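Local atomic coordinates of acetyl-CoA acetyltransferase (Bacillus anthracis, PDB entry 3SS6), a protein that probably condenses two acetyl-CoA molecules into acetoacetyl-CoA and CoA, and catalyses the reverse thiolysis. Residues Val13-Gly18 with Asp253-Leu258. Residues are numbered along the deposited sequence; the frame is centred on the assembly and turned at random.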
ATOM      1  N   VAL A  13      -2.045  13.146  36.247  1.00 13.98           N
ATOM      2  CA  VAL A  13      -0.771  12.519  35.905  1.00 10.93           C
ATOM      3  C   VAL A  13      -0.587  12.434  34.397  1.00 12.45           C
ATOM      4  O   VAL A  13      -1.548  12.569  33.642  1.00 13.37           O
ATOM      5  CB  VAL A  13      -0.645  11.110  36.510  1.00 11.24           C
ATOM      6  CG1 VAL A  13      -0.503  11.198  38.030  1.00 14.32           C
ATOM      7  CG2 VAL A  13      -1.833  10.235  36.111  1.00 14.25           C
ATOM      8  N   ARG A  14       0.648  12.205  33.956  1.00 13.09           N
ATOM      9  CA  ARG A  14       0.903  12.110  32.521  1.00 10.90           C
ATOM     10  C   ARG A  14       2.093  11.219  32.250  1.00 13.01           C
ATOM     11  O   ARG A  14       2.920  11.012  33.117  1.00 13.78           O
ATOM     12  CB  ARG A  14       1.191  13.500  31.949  1.00 11.10           C
ATOM     13  CG  ARG A  14       2.464  14.166  32.536  1.00 12.03           C
ATOM     14  CD  ARG A  14       2.728  15.495  31.812  1.00 13.37           C
ATOM     15  NE  ARG A  14       3.947  16.226  32.195  1.00 14.22           N
ATOM     16  CZ  ARG A  14       5.148  16.039  31.641  1.00 12.87           C
ATOM     17  NH1 ARG A  14       5.341  15.090  30.718  1.00 12.86           N
ATOM     18  NH2 ARG A  14       6.172  16.803  32.016  1.00 15.17           N
ATOM     19  N   SER A  15       2.180  10.683  31.037  1.00 12.23           N
ATOM     20  CA  SER A  15       3.424  10.035  30.628  1.00 11.31           C
ATOM     21  C   SER A  15       4.455  11.134  30.406  1.00 11.30           C
ATOM     22  O   SER A  15       4.093  12.310  30.272  1.00 12.07           O
ATOM     23  CB  SER A  15       3.208   9.266  29.318  1.00 12.61           C
ATOM     24  OG  SER A  15       3.010  10.163  28.227  1.00 13.50           O
ATOM     25  N   PRO A  16       5.745  10.767  30.339  1.00 12.67           N
ATOM     26  CA  PRO A  16       6.665  11.742  29.753  1.00 13.04           C
ATOM     27  C   PRO A  16       6.289  11.880  28.277  1.00 12.50           C
ATOM     28  O   PRO A  16       5.602  11.008  27.729  1.00 12.16           O
ATOM     29  CB  PRO A  16       8.053  11.069  29.886  1.00 13.61           C
ATOM     30  CG  PRO A  16       7.834   9.803  30.691  1.00 12.57           C
ATOM     31  CD  PRO A  16       6.371   9.448  30.506  1.00 13.04           C
ATOM     32  N   ILE A  17       6.737  12.960  27.645  1.00 12.76           N
ATOM     33  CA  ILE A  17       6.411  13.190  26.234  1.00 11.45           C
ATOM     34  C   ILE A  17       7.571  12.717  25.365  1.00 13.17           C
ATOM     35  O   ILE A  17       8.702  13.197  25.503  1.00 14.47           O
ATOM     36  CB  ILE A  17       6.088  14.672  25.970  1.00 12.89           C
ATOM     37  CG1 ILE A  17       4.864  15.095  26.796  1.00 12.14           C
ATOM     38  CG2 ILE A  17       5.839  14.903  24.476  1.00 12.58           C
ATOM     39  CD1 ILE A  17       4.660  16.599  26.877  1.00 15.03           C
ATOM     40  N   GLY A  18       7.277  11.764  24.484  1.00 11.89           N
ATOM     41  CA  GLY A  18       8.262  11.231  23.554  1.00 13.62           C
ATOM     42  C   GLY A  18       8.406  12.067  22.290  1.00 14.17           C
ATOM     43  O   GLY A  18       7.478  12.775  21.882  1.00 14.02           O
ATOM     44  N   ASP A 253       4.600  12.030  21.224  1.00 11.90           N
ATOM     45  CA  ASP A 253       3.750  10.965  21.765  1.00 14.09           C
ATOM     46  C   ASP A 253       3.538  11.198  23.255  1.00 14.84           C
ATOM     47  O   ASP A 253       4.481  11.520  23.972  1.00 13.35           O
ATOM     48  CB  ASP A 253       4.426   9.598  21.578  1.00 13.86           C
ATOM     49  CG  ASP A 253       4.862   9.347  20.144  1.00 15.82           C
ATOM     50  OD1 ASP A 253       4.130   9.740  19.215  1.00 14.39           O
ATOM     51  OD2 ASP A 253       5.939   8.749  19.931  1.00 14.77           O
ATOM     52  N   GLY A 254       2.319  11.018  23.739  1.00 10.58           N
ATOM     53  CA  GLY A 254       2.105  11.171  25.174  1.00 10.65           C
ATOM     54  C   GLY A 254       0.679  10.908  25.592  1.00 13.66           C
ATOM     55  O   GLY A 254      -0.214  10.946  24.769  1.00 13.44           O
ATOM     56  N   SER A 255       0.469  10.636  26.874  1.00 11.08           N
ATOM     57  CA  SER A 255      -0.889  10.570  27.411  1.00 10.35           C
ATOM     58  C   SER A 255      -0.962  11.359  28.708  1.00 12.96           C
ATOM     59  O   SER A 255       0.069  11.640  29.341  1.00 14.65           O
ATOM     60  CB  SER A 255      -1.306   9.114  27.656  1.00 12.67           C
ATOM     61  OG  SER A 255      -0.433   8.492  28.598  1.00 14.75           O
ATOM     62  N   ALA A 256      -2.175  11.748  29.092  1.00 11.11           N
ATOM     63  CA  ALA A 256      -2.367  12.510  30.325  1.00 11.18           C
ATOM     64  C   ALA A 256      -3.794  12.316  30.811  1.00 13.40           C
ATOM     65  O   ALA A 256      -4.730  12.332  30.013  1.00 13.51           O
ATOM     66  CB  ALA A 256      -2.078  13.993  30.085  1.00 13.13           C
ATOM     67  N   VAL A 257      -3.962  12.137  32.121  1.00 11.80           N
ATOM     68  CA  VAL A 257      -5.236  11.677  32.667  1.00 14.04           C
ATOM     69  C   VAL A 257      -5.510  12.389  33.992  1.00 15.75           C
ATOM     70  O   VAL A 257      -4.598  12.559  34.798  1.00 17.88           O
ATOM     71  CB  VAL A 257      -5.158  10.142  32.934  1.00 17.85           C
ATOM     72  CG1 VAL A 257      -6.389   9.642  33.615  1.00 18.18           C
ATOM     73  CG2 VAL A 257      -4.956   9.372  31.611  1.00 21.12           C
ATOM     74  N   LEU A 258      -6.753  12.819  34.194  1.00 13.65           N
ATOM     75  CA  LEU A 258      -7.186  13.350  35.486  1.00 13.07           C
ATOM     76  C   LEU A 258      -8.268  12.436  36.047  1.00 13.75           C
ATOM     77  O   LEU A 258      -9.013  11.811  35.291  1.00 14.05           O
ATOM     78  CB  LEU A 258      -7.787  14.749  35.329  1.00 15.69           C
ATOM     79  CG  LEU A 258      -6.891  15.960  35.077  1.00 18.93           C
ATOM     80  CD1 LEU A 258      -6.098  15.788  33.784  1.00 26.63           C
ATOM     81  CD2 LEU A 258      -7.794  17.180  35.012  1.00 22.20           C
TER
HETATM   82  O   HOH W   1       2.184  13.452  28.315  1.00 13.79           O
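Val13 and Val257 form an antiparallel hydrogen-bonded pair: Val13 N gives to Val257 O at 3.0 Å, and Val257 N returns a bond to Val13 O. Gly18 and Asp253 make a second such pair, with Gly18 N to Asp253 O at 2.9 Å and Asp253 N to Gly18 O at 3.0 Å. Between the two ladders 13-18 leaves the regular strand through Ser15-Ile17, and the register shifts by one residue. The Ser15 side chain bridges this break. Its OG lies between the backbone N and the carbonyl carbon (chi1 70°), accepts a hydrogen bond from Ser255 N at 2.9 Å and donates to Pro16 O at 2.8 Å. OG thus replaces Ser15 O, which instead accepts from Arg14 NH1 and a water. Ser15 N donates to Ser255 O at 2.9 Å, and the same water donates there too.

Strands 7-19 and 252-262 are neighbours in the sheet of the thiolase fold, with helix 29-43 on one face and helix 352-370, part of the buried helical layer, on the other. The extended Arg14 chain leads away to a salt bridge with Asp218. Ser255 OG is hydrogen-bonded to Leu32 O, and Asp253 OD2 to Ser122 OG. Arg14 CB packs on Ala256 CB at 3.8 Å, on the helix 352-370 face. Ile17 CG2 rests against Asp253 O at 3.7 Å.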